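Local coordinates for 2-dehydro-3-deoxy-d-gluconate/2-dehydro-3-deoxy-phosphogluconate aldolase (Picrophilus torridus, PDB 4UXD), which is an aldolase of the dihydrodipicolinate synthetase family, built on a parallel eight-stranded beta/alpha barrel and present as four chains in the assembly, at residues A[232-237]-A[254-259]; A[26-31]-A[226-231]; A[139-144]-A[173-178]. All blocks are in the same frame, centred on the assembly; numbering follows the deposited sequence.

Interaction 1: A[232-237]-A[254-259]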
loop_
_atom_site.group_PDB
_atom_site.type_symbol
_atom_site.label_atom_id
_atom_site.label_comp_id
_atom_site.label_asym_id
_atom_site.label_seq_id
_atom_site.Cartn_x
_atom_site.Cartn_y
_atom_site.Cartn_z
ATOM N N ASP A 232 -21.542 -27.546 2.089
ATOM C CA ASP A 232 -21.136 -28.331 3.248
ATOM C C ASP A 232 -19.636 -28.689 3.213
ATOM O O ASP A 232 -19.116 -29.307 4.153
ATOM C CB ASP A 232 -21.970 -29.614 3.323
ATOM C CG ASP A 232 -21.716 -30.545 2.134
ATOM O OD1 ASP A 232 -21.284 -30.054 1.065
ATOM O OD2 ASP A 232 -21.948 -31.765 2.265
ATOM N N GLY A 233 -18.963 -28.310 2.127
ATOM C CA GLY A 233 -17.553 -28.627 1.920
ATOM C C GLY A 233 -16.665 -28.396 3.129
ATOM O O GLY A 233 -15.972 -29.302 3.583
ATOM N N ILE A 234 -16.699 -27.183 3.664
ATOM C CA ILE A 234 -15.924 -26.857 4.851
ATOM C C ILE A 234 -16.242 -27.763 6.032
ATOM O O ILE A 234 -15.347 -28.086 6.808
ATOM C CB ILE A 234 -16.146 -25.388 5.273
ATOM C CG1 ILE A 234 -15.281 -24.465 4.416
ATOM C CG2 ILE A 234 -15.832 -25.161 6.769
ATOM C CD1 ILE A 234 -13.786 -24.612 4.642
ATOM N N VAL A 235 -17.496 -28.176 6.191
ATOM C CA VAL A 235 -17.858 -28.968 7.370
ATOM C C VAL A 235 -17.396 -30.433 7.264
ATOM O O VAL A 235 -16.909 -31.005 8.251
ATOM C CB VAL A 235 -19.363 -28.929 7.632
ATOM C CG1 VAL A 235 -19.718 -29.779 8.864
ATOM C CG2 VAL A 235 -19.806 -27.500 7.837
ATOM N N ARG A 236 -17.558 -31.031 6.084
ATOM C CA ARG A 236 -16.978 -32.344 5.806
ATOM C C ARG A 236 -15.492 -32.315 6.138
ATOM O O ARG A 236 -14.999 -33.160 6.880
ATOM C CB ARG A 236 -17.185 -32.755 4.340
ATOM C CG ARG A 236 -18.654 -32.864 3.930
ATOM C CD ARG A 236 -18.848 -33.541 2.579
ATOM N NE ARG A 236 -18.681 -32.622 1.461
ATOM C CZ ARG A 236 -17.644 -32.596 0.625
ATOM N NH1 ARG A 236 -16.631 -33.453 0.750
ATOM N NH2 ARG A 236 -17.624 -31.698 -0.359
ATOM N N LEU A 237 -14.797 -31.319 5.595
ATOM C CA LEU A 237 -13.366 -31.142 5.817
ATOM C C LEU A 237 -12.992 -31.245 7.286
ATOM O O LEU A 237 -12.127 -32.041 7.657
ATOM C CB LEU A 237 -12.916 -29.790 5.268
ATOM C CG LEU A 237 -11.427 -29.464 5.349
ATOM C CD1 LEU A 237 -11.098 -28.440 4.295
ATOM C CD2 LEU A 237 -10.985 -28.945 6.721
ATOM N N ASN A 254 -10.036 -29.630 -3.860
ATOM C CA ASN A 254 -10.953 -29.862 -4.968
ATOM C C ASN A 254 -12.310 -29.160 -4.813
ATOM O O ASN A 254 -12.980 -28.869 -5.804
ATOM C CB ASN A 254 -11.177 -31.364 -5.146
ATOM C CG ASN A 254 -9.884 -32.125 -5.363
ATOM O OD1 ASN A 254 -9.534 -33.018 -4.591
ATOM N ND2 ASN A 254 -9.164 -31.771 -6.417
ATOM N N ASP A 255 -12.714 -28.891 -3.576
ATOM C CA ASP A 255 -14.047 -28.357 -3.313
ATOM C C ASP A 255 -14.022 -26.903 -2.851
ATOM O O ASP A 255 -14.510 -26.015 -3.548
ATOM C CB ASP A 255 -14.747 -29.224 -2.275
ATOM C CG ASP A 255 -14.722 -30.673 -2.649
ATOM O OD1 ASP A 255 -14.470 -30.955 -3.841
ATOM O OD2 ASP A 255 -14.957 -31.525 -1.768
ATOM N N VAL A 256 -13.431 -26.671 -1.684
ATOM C CA VAL A 256 -13.437 -25.360 -1.059
ATOM C C VAL A 256 -12.665 -24.328 -1.894
ATOM O O VAL A 256 -13.201 -23.272 -2.269
ATOM C CB VAL A 256 -12.822 -25.432 0.366
ATOM C CG1 VAL A 256 -13.048 -24.125 1.125
ATOM C CG2 VAL A 256 -13.404 -26.610 1.156
ATOM N N ILE A 257 -11.405 -24.646 -2.183
ATOM C CA ILE A 257 -10.489 -23.703 -2.829
ATOM C C ILE A 257 -10.969 -23.303 -4.216
ATOM O O ILE A 257 -10.856 -22.139 -4.588
ATOM C CB ILE A 257 -9.045 -24.289 -2.914
ATOM C CG1 ILE A 257 -8.361 -24.158 -1.557
ATOM C CG2 ILE A 257 -8.189 -23.574 -3.981
ATOM C CD1 ILE A 257 -7.158 -25.025 -1.396
ATOM N N PRO A 258 -11.492 -24.266 -4.996
ATOM C CA PRO A 258 -11.998 -23.869 -6.312
ATOM C C PRO A 258 -13.268 -23.045 -6.205
ATOM O O PRO A 258 -13.479 -22.145 -7.023
ATOM C CB PRO A 258 -12.242 -25.209 -7.008
ATOM C CG PRO A 258 -11.303 -26.133 -6.328
ATOM C CD PRO A 258 -11.368 -25.726 -4.896
ATOM N N LEU A 259 -14.083 -23.330 -5.193
ATOM C CA LEU A 259 -15.262 -22.504 -4.909
ATOM C C LEU A 259 -14.886 -21.095 -4.449
ATOM O O LEU A 259 -15.503 -20.106 -4.878
ATOM C CB LEU A 259 -16.139 -23.155 -3.843
ATOM C CG LEU A 259 -17.379 -22.326 -3.512
ATOM C CD1 LEU A 259 -18.310 -22.254 -4.719
ATOM C CD2 LEU A 259 -18.078 -22.878 -2.297
HETATM O O HOH W 1 -15.353 -34.139 -1.316
#

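Interaction 2: A[26-31]-A[226-231]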
loop_
_atom_site.group_PDB
_atom_site.type_symbol
_atom_site.label_atom_id
_atom_site.label_comp_id
_atom_site.label_asym_id
_atom_site.label_seq_id
_atom_site.Cartn_x
_atom_site.Cartn_y
_atom_site.Cartn_z
ATOM N N LYS A 26 -14.883 -24.017 19.384
ATOM C CA LYS A 26 -14.103 -24.715 18.375
ATOM C C LYS A 26 -15.097 -25.261 17.355
ATOM O O LYS A 26 -16.292 -25.314 17.631
ATOM C CB LYS A 26 -13.208 -25.805 19.014
ATOM C CG LYS A 26 -13.671 -27.270 18.981
ATOM C CD LYS A 26 -14.304 -27.746 20.286
ATOM C CE LYS A 26 -13.427 -27.482 21.510
ATOM N NZ LYS A 26 -11.966 -27.615 21.243
ATOM N N GLY A 27 -14.616 -25.634 16.173
ATOM C CA GLY A 27 -15.494 -26.123 15.120
ATOM C C GLY A 27 -15.785 -25.097 14.033
ATOM O O GLY A 27 -15.007 -24.167 13.813
ATOM N N ILE A 28 -16.927 -25.269 13.371
ATOM C CA ILE A 28 -17.272 -24.500 12.189
ATOM C C ILE A 28 -18.333 -23.453 12.465
ATOM O O ILE A 28 -19.425 -23.748 12.948
ATOM C CB ILE A 28 -17.753 -25.422 11.068
ATOM C CG1 ILE A 28 -16.655 -26.441 10.731
ATOM C CG2 ILE A 28 -18.156 -24.611 9.816
ATOM C CD1 ILE A 28 -15.361 -25.821 10.276
ATOM N N VAL A 29 -17.970 -22.218 12.148
ATOM C CA VAL A 29 -18.796 -21.048 12.372
ATOM C C VAL A 29 -19.280 -20.525 11.033
ATOM O O VAL A 29 -18.447 -20.234 10.175
ATOM C CB VAL A 29 -17.993 -19.940 13.083
ATOM C CG1 VAL A 29 -18.847 -18.687 13.302
ATOM C CG2 VAL A 29 -17.420 -20.451 14.374
ATOM N N CYS A 30 -20.597 -20.392 10.832
ATOM C CA CYS A 30 -21.075 -19.735 9.607
ATOM C C CYS A 30 -21.233 -18.223 9.767
ATOM O O CYS A 30 -22.090 -17.759 10.515
ATOM C CB CYS A 30 -22.395 -20.308 9.141
ATOM S SG CYS A 30 -23.061 -19.368 7.733
ATOM N N PRO A 31 -20.409 -17.441 9.052
ATOM C CA PRO A 31 -20.702 -16.008 9.042
ATOM C C PRO A 31 -21.875 -15.768 8.096
ATOM O O PRO A 31 -21.711 -15.718 6.868
ATOM C CB PRO A 31 -19.399 -15.381 8.553
ATOM C CG PRO A 31 -18.801 -16.407 7.661
ATOM C CD PRO A 31 -19.314 -17.777 8.136
ATOM N N GLY A 226 -17.530 -18.426 5.202
ATOM C CA GLY A 226 -18.720 -17.971 4.506
ATOM C C GLY A 226 -19.332 -18.957 3.516
ATOM O O GLY A 226 -20.531 -18.908 3.249
ATOM N N THR A 227 -18.524 -19.844 2.954
ATOM C CA THR A 227 -19.044 -20.800 1.993
ATOM C C THR A 227 -20.051 -21.777 2.616
ATOM O O THR A 227 -20.772 -22.461 1.890
ATOM C CB THR A 227 -17.917 -21.613 1.350
ATOM O OG1 THR A 227 -17.251 -22.404 2.351
ATOM C CG2 THR A 227 -16.939 -20.678 0.653
ATOM N N THR A 228 -20.111 -21.841 3.943
ATOM C CA THR A 228 -21.071 -22.721 4.602
ATOM C C THR A 228 -22.517 -22.229 4.421
ATOM O O THR A 228 -23.454 -22.942 4.744
ATOM C CB THR A 228 -20.776 -22.877 6.109
ATOM O OG1 THR A 228 -20.873 -21.605 6.765
ATOM C CG2 THR A 228 -19.391 -23.450 6.312
ATOM N N ASN A 229 -22.690 -21.024 3.887
ATOM C CA ASN A 229 -24.018 -20.510 3.609
ATOM C C ASN A 229 -24.745 -21.317 2.522
ATOM O O ASN A 229 -25.960 -21.210 2.376
ATOM C CB ASN A 229 -23.936 -19.040 3.189
ATOM C CG ASN A 229 -23.781 -18.107 4.361
ATOM O OD1 ASN A 229 -24.761 -17.752 5.014
ATOM N ND2 ASN A 229 -22.545 -17.693 4.636
ATOM N N PHE A 230 -24.001 -22.111 1.757
ATOM C CA PHE A 230 -24.571 -22.841 0.631
ATOM C C PHE A 230 -23.706 -24.025 0.209
ATOM O O PHE A 230 -23.898 -24.593 -0.857
ATOM C CB PHE A 230 -24.767 -21.895 -0.549
ATOM C CG PHE A 230 -23.666 -20.897 -0.697
ATOM C CD1 PHE A 230 -22.480 -21.243 -1.309
ATOM C CD2 PHE A 230 -23.806 -19.617 -0.189
ATOM C CE1 PHE A 230 -21.465 -20.323 -1.425
ATOM C CE2 PHE A 230 -22.797 -18.696 -0.303
ATOM C CZ PHE A 230 -21.628 -19.044 -0.921
ATOM N N SER A 231 -22.768 -24.406 1.062
ATOM C CA SER A 231 -21.899 -25.535 0.784
ATOM C C SER A 231 -21.469 -26.218 2.077
ATOM O O SER A 231 -21.095 -25.556 3.046
ATOM C CB SER A 231 -20.680 -25.078 -0.006
ATOM O OG SER A 231 -19.835 -26.166 -0.291
#

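Interaction 3: A[139-144]-A[173-178]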
loop_
_atom_site.group_PDB
_atom_site.type_symbol
_atom_site.label_atom_id
_atom_site.label_comp_id
_atom_site.label_asym_id
_atom_site.label_seq_id
_atom_site.Cartn_x
_atom_site.Cartn_y
_atom_site.Cartn_z
ATOM N N TYR A 139 -10.559 1.464 23.370
ATOM C CA TYR A 139 -11.912 1.215 22.905
ATOM C C TYR A 139 -12.443 -0.166 23.370
ATOM O O TYR A 139 -13.553 -0.259 23.912
ATOM C CB TYR A 139 -11.923 1.346 21.398
ATOM C CG TYR A 139 -13.188 0.969 20.707
ATOM C CD1 TYR A 139 -14.210 1.888 20.540
ATOM C CD2 TYR A 139 -13.342 -0.302 20.166
ATOM C CE1 TYR A 139 -15.365 1.549 19.871
ATOM C CE2 TYR A 139 -14.491 -0.655 19.501
ATOM C CZ TYR A 139 -15.500 0.274 19.357
ATOM O OH TYR A 139 -16.636 -0.082 18.679
ATOM N N TYR A 140 -11.652 -1.222 23.184
ATOM C CA TYR A 140 -11.999 -2.540 23.725
ATOM C C TYR A 140 -12.053 -2.518 25.255
ATOM O O TYR A 140 -12.858 -3.212 25.873
ATOM C CB TYR A 140 -11.002 -3.611 23.269
ATOM C CG TYR A 140 -11.274 -4.168 21.892
ATOM C CD1 TYR A 140 -12.100 -5.270 21.712
ATOM C CD2 TYR A 140 -10.707 -3.582 20.772
ATOM C CE1 TYR A 140 -12.343 -5.775 20.458
ATOM C CE2 TYR A 140 -10.939 -4.078 19.510
ATOM C CZ TYR A 140 -11.753 -5.172 19.348
ATOM O OH TYR A 140 -11.970 -5.645 18.066
ATOM N N LYS A 141 -11.186 -1.716 25.858
ATOM C CA LYS A 141 -11.138 -1.585 27.304
ATOM C C LYS A 141 -12.482 -1.101 27.865
ATOM O O LYS A 141 -13.084 -1.744 28.734
ATOM C CB LYS A 141 -10.011 -0.619 27.689
ATOM C CG LYS A 141 -9.769 -0.450 29.180
ATOM C CD LYS A 141 -8.278 -0.217 29.430
ATOM C CE LYS A 141 -7.944 0.405 30.789
ATOM N NZ LYS A 141 -9.079 1.099 31.444
ATOM N N GLU A 142 -12.947 0.032 27.349
ATOM C CA GLU A 142 -14.169 0.647 27.828
ATOM C C GLU A 142 -15.344 -0.300 27.656
ATOM O O GLU A 142 -16.252 -0.355 28.486
ATOM C CB GLU A 142 -14.430 1.946 27.069
ATOM C CG GLU A 142 -15.301 2.947 27.806
ATOM C CD GLU A 142 -14.491 4.080 28.418
ATOM O OE1 GLU A 142 -13.349 3.822 28.867
ATOM O OE2 GLU A 142 -14.991 5.229 28.433
ATOM N N ILE A 143 -15.311 -1.051 26.562
ATOM C CA ILE A 143 -16.423 -1.905 26.197
ATOM C C ILE A 143 -16.454 -3.158 27.088
ATOM O O ILE A 143 -17.484 -3.488 27.689
ATOM C CB ILE A 143 -16.331 -2.281 24.706
ATOM C CG1 ILE A 143 -16.650 -1.064 23.846
ATOM C CG2 ILE A 143 -17.296 -3.382 24.350
ATOM C CD1 ILE A 143 -16.205 -1.174 22.392
ATOM N N LEU A 144 -15.318 -3.841 27.169
ATOM C CA LEU A 144 -15.197 -5.053 27.965
ATOM C C LEU A 144 -15.455 -4.793 29.447
ATOM O O LEU A 144 -15.782 -5.718 30.193
ATOM C CB LEU A 144 -13.806 -5.663 27.798
ATOM C CG LEU A 144 -13.454 -6.164 26.399
ATOM C CD1 LEU A 144 -11.959 -6.480 26.320
ATOM C CD2 LEU A 144 -14.273 -7.371 26.047
ATOM N N SER A 173 -5.431 -11.000 29.032
ATOM C CA SER A 173 -5.105 -11.100 30.449
ATOM C C SER A 173 -5.942 -10.169 31.319
ATOM O O SER A 173 -6.190 -10.477 32.477
ATOM C CB SER A 173 -3.620 -10.811 30.672
ATOM O OG SER A 173 -3.284 -9.498 30.275
ATOM N N GLU A 174 -6.384 -9.042 30.767
ATOM C CA GLU A 174 -7.116 -8.031 31.541
ATOM C C GLU A 174 -8.630 -8.294 31.610
ATOM O O GLU A 174 -9.325 -7.699 32.435
ATOM C CB GLU A 174 -6.854 -6.645 30.948
ATOM C CG GLU A 174 -7.326 -5.473 31.792
ATOM C CD GLU A 174 -6.958 -4.116 31.182
ATOM O OE1 GLU A 174 -6.175 -4.094 30.206
ATOM O OE2 GLU A 174 -7.458 -3.076 31.677
ATOM N N PHE A 175 -9.143 -9.172 30.749
ATOM C CA PHE A 175 -10.568 -9.506 30.759
ATOM C C PHE A 175 -10.766 -10.952 30.383
ATOM O O PHE A 175 -10.515 -11.353 29.248
ATOM C CB PHE A 175 -11.368 -8.604 29.809
ATOM C CG PHE A 175 -11.138 -7.143 30.032
ATOM C CD1 PHE A 175 -11.812 -6.468 31.035
ATOM C CD2 PHE A 175 -10.233 -6.444 29.246
ATOM C CE1 PHE A 175 -11.592 -5.118 31.248
ATOM C CE2 PHE A 175 -10.005 -5.089 29.453
ATOM C CZ PHE A 175 -10.687 -4.426 30.455
ATOM N N SER A 176 -11.211 -11.736 31.352
ATOM C CA SER A 176 -11.459 -13.153 31.151
ATOM C C SER A 176 -12.597 -13.361 30.151
ATOM O O SER A 176 -12.671 -14.389 29.499
ATOM C CB SER A 176 -11.775 -13.832 32.491
ATOM O OG SER A 176 -13.049 -13.444 32.984
ATOM N N SER A 177 -13.461 -12.363 30.017
ATOM C CA SER A 177 -14.591 -12.418 29.087
ATOM C C SER A 177 -14.168 -12.648 27.633
ATOM O O SER A 177 -14.971 -13.120 26.818
ATOM C CB SER A 177 -15.391 -11.126 29.175
ATOM O OG SER A 177 -14.525 -10.013 29.042
ATOM N N VAL A 178 -12.926 -12.291 27.306
ATOM C CA VAL A 178 -12.403 -12.532 25.976
ATOM C C VAL A 178 -12.078 -14.020 25.848
ATOM O O VAL A 178 -11.161 -14.529 26.485
ATOM C CB VAL A 178 -11.143 -11.675 25.665
ATOM C CG1 VAL A 178 -10.600 -12.006 24.268
ATOM C CG2 VAL A 178 -11.451 -10.180 25.777
#

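Interaction 1: A[232-237]-A[254-259]
Asp255 OD2 is gripped from two directions: Arg236 NH2 donates to it over 3.0 Å in a nearly straight bond (163° at the hydrogen), and a water donates from 2.7 Å. The same water lies close to Arg236 NH1 and accepts from it, which links NH1 as well as NH2 to the one carboxylate oxygen. OD2 lies at the edge of the guanidinium, near its plane, whereas Arg236 NH2 comes to the carboxylate from well above its plane; the two flat groups are turned 56° apart, so this is a single-oxygen bridge and not a paired one. A bend at chi3 brings the guanidinium round until its NE also forms a salt bridge with Asp232 OD2, 3.5 Å away, on the residue just before the helix, and three charged residues form one network. The network spans two helices of the barrel's C-terminal region: 233-240, which follows the last barrel strand, 222-224, and the long 245-264. Over these short segments their axes run roughly antiparallel and approach to 9.5 Å. Beneath the charges the interface is aliphatic. Val256 points its fork at helix 233-240, CG1 meeting Ile234 CD1 at 3.6 Å with the two side chains about perpendicular, while CG2 reaches Leu237 CD1 at 4.3 Å. Beside this fork lies Gly233, which lacks a side chain. Leu212 packs on the same two residues, Ile234 and Leu237, from helix 212-217.

Interaction 2: A[26-31]-A[226-231]
Asn229 ND2 spends both its hydrogens on backbone carbonyls, one on Pro31 O across the contact (3.1 Å, 170° at the hydrogen) and one on Gly226 O within its own 3-10 turn (2.7 Å). Both acceptors lie in the amide plane, yet they are met differently: the Gly226 bond uses a lone pair in the carbonyl plane, the Pro31 bond comes from above it. Gly226 O also accepts from Asn229 N, and Asn229 OD1 takes the N-H of Ile33, so the rotation of the amide is fixed. Alongside, Cys30 packs against Thr228, whose OG1 sits 3.1 Å from Cys30 CB; that hydroxyl hydrogen-bonds to Cys225 O. With SG anti to its backbone N (chi1 174°), Cys30 directs its sulfur to the Asn229 amide, 3.6 Å from ND2. Pro31 CG and CD rest on Gly226, with CG 3.4 Å from Gly226 N, and a bound glycerol lies against that glycine. Further back, Ile28 CG2 meets Thr228 CG2. Strands 27-31 and 222-224, first and last of the barrel, lie side by side, and the contact packs the former onto the loop leading from the latter to helix 233-240, with strand 61-63 flanking 27-31 and helix 245-264 covering Thr227 and Phe230.

Interaction 3: A[139-144]-A[173-178]
This is apolar packing on the periphery of the beta/alpha barrel, where the C-terminal end of helix 133-144 meets the turn that carries the chain from helix 165-174 into strand 178-183. The contact is partly buried, and its centre lies about 20 Å from the centre of the chain. At its heart Leu144 and Phe175 face each other, their CA atoms 7.0 Å apart. Leu144 CB stands over the middle of the Phe175 ring, 3.8 Å from the centroid and only 11° off the normal, a CH-pi contact. From the opposite face Glu174 CG leans on the rim, so the phenyl is clasped between a residue of the other segment and its own predecessor in the chain. Phe175 is the first residue to leave helical geometry after helix 165-174; with CG anti to its carbonyl carbon (chi1 -52°), the ring is directed back onto helix 133-144, and its CZ reaches the Lys141 carbonyl oxygen at an oblique approach. The same residue opens a type I beta turn closed by the bond from Val178 N to Phe175 O. That turn brings Ser177 and Val178 under the fork of Leu144, whose two methyls both touch Val178 CG2 while CD2 also meets Ser177 OG. Leu171 of helix 165-174 packs against Leu144 too. At the outer margin Lys141 and Glu174 lie obliquely across one another. Their charged atoms, Lys141 NZ and Glu174 OE2, stay 4.5 Å apart, beyond a salt bridge; any attraction is probably modest, and the lysine also touches a crystal neighbour. The aliphatic part of the lysine does the touching, with CE 3.6 Å from Glu174 OE2. The tightest apolar approach belongs to Leu144 CD1, which lies 3.4 Å from Phe175 CD2.

How the interactions relate
Interactions 1 and 2 are neighbours, their centres 10 Å apart, and they share a core: Ile234 packs with CG1 on Thr227 OG1 (3.5 Å) and with CG2 on Ile28 CD1 (3.6 Å). Together they join the first and last strands of the barrel to helices 233-240 and 245-264. Interaction 3 lies on the far side of the chain's centre from interaction 1; its nearest atoms are about 22 Å from interaction 1 and about 12 Å from interaction 2. Along the chain, interaction 2 brackets interaction 3 and is complete before interaction 1 begins. One contact therefore lies at the seam where the first and last strands meet, one extends it into the C-terminal helices, and one packs a peripheral helix end.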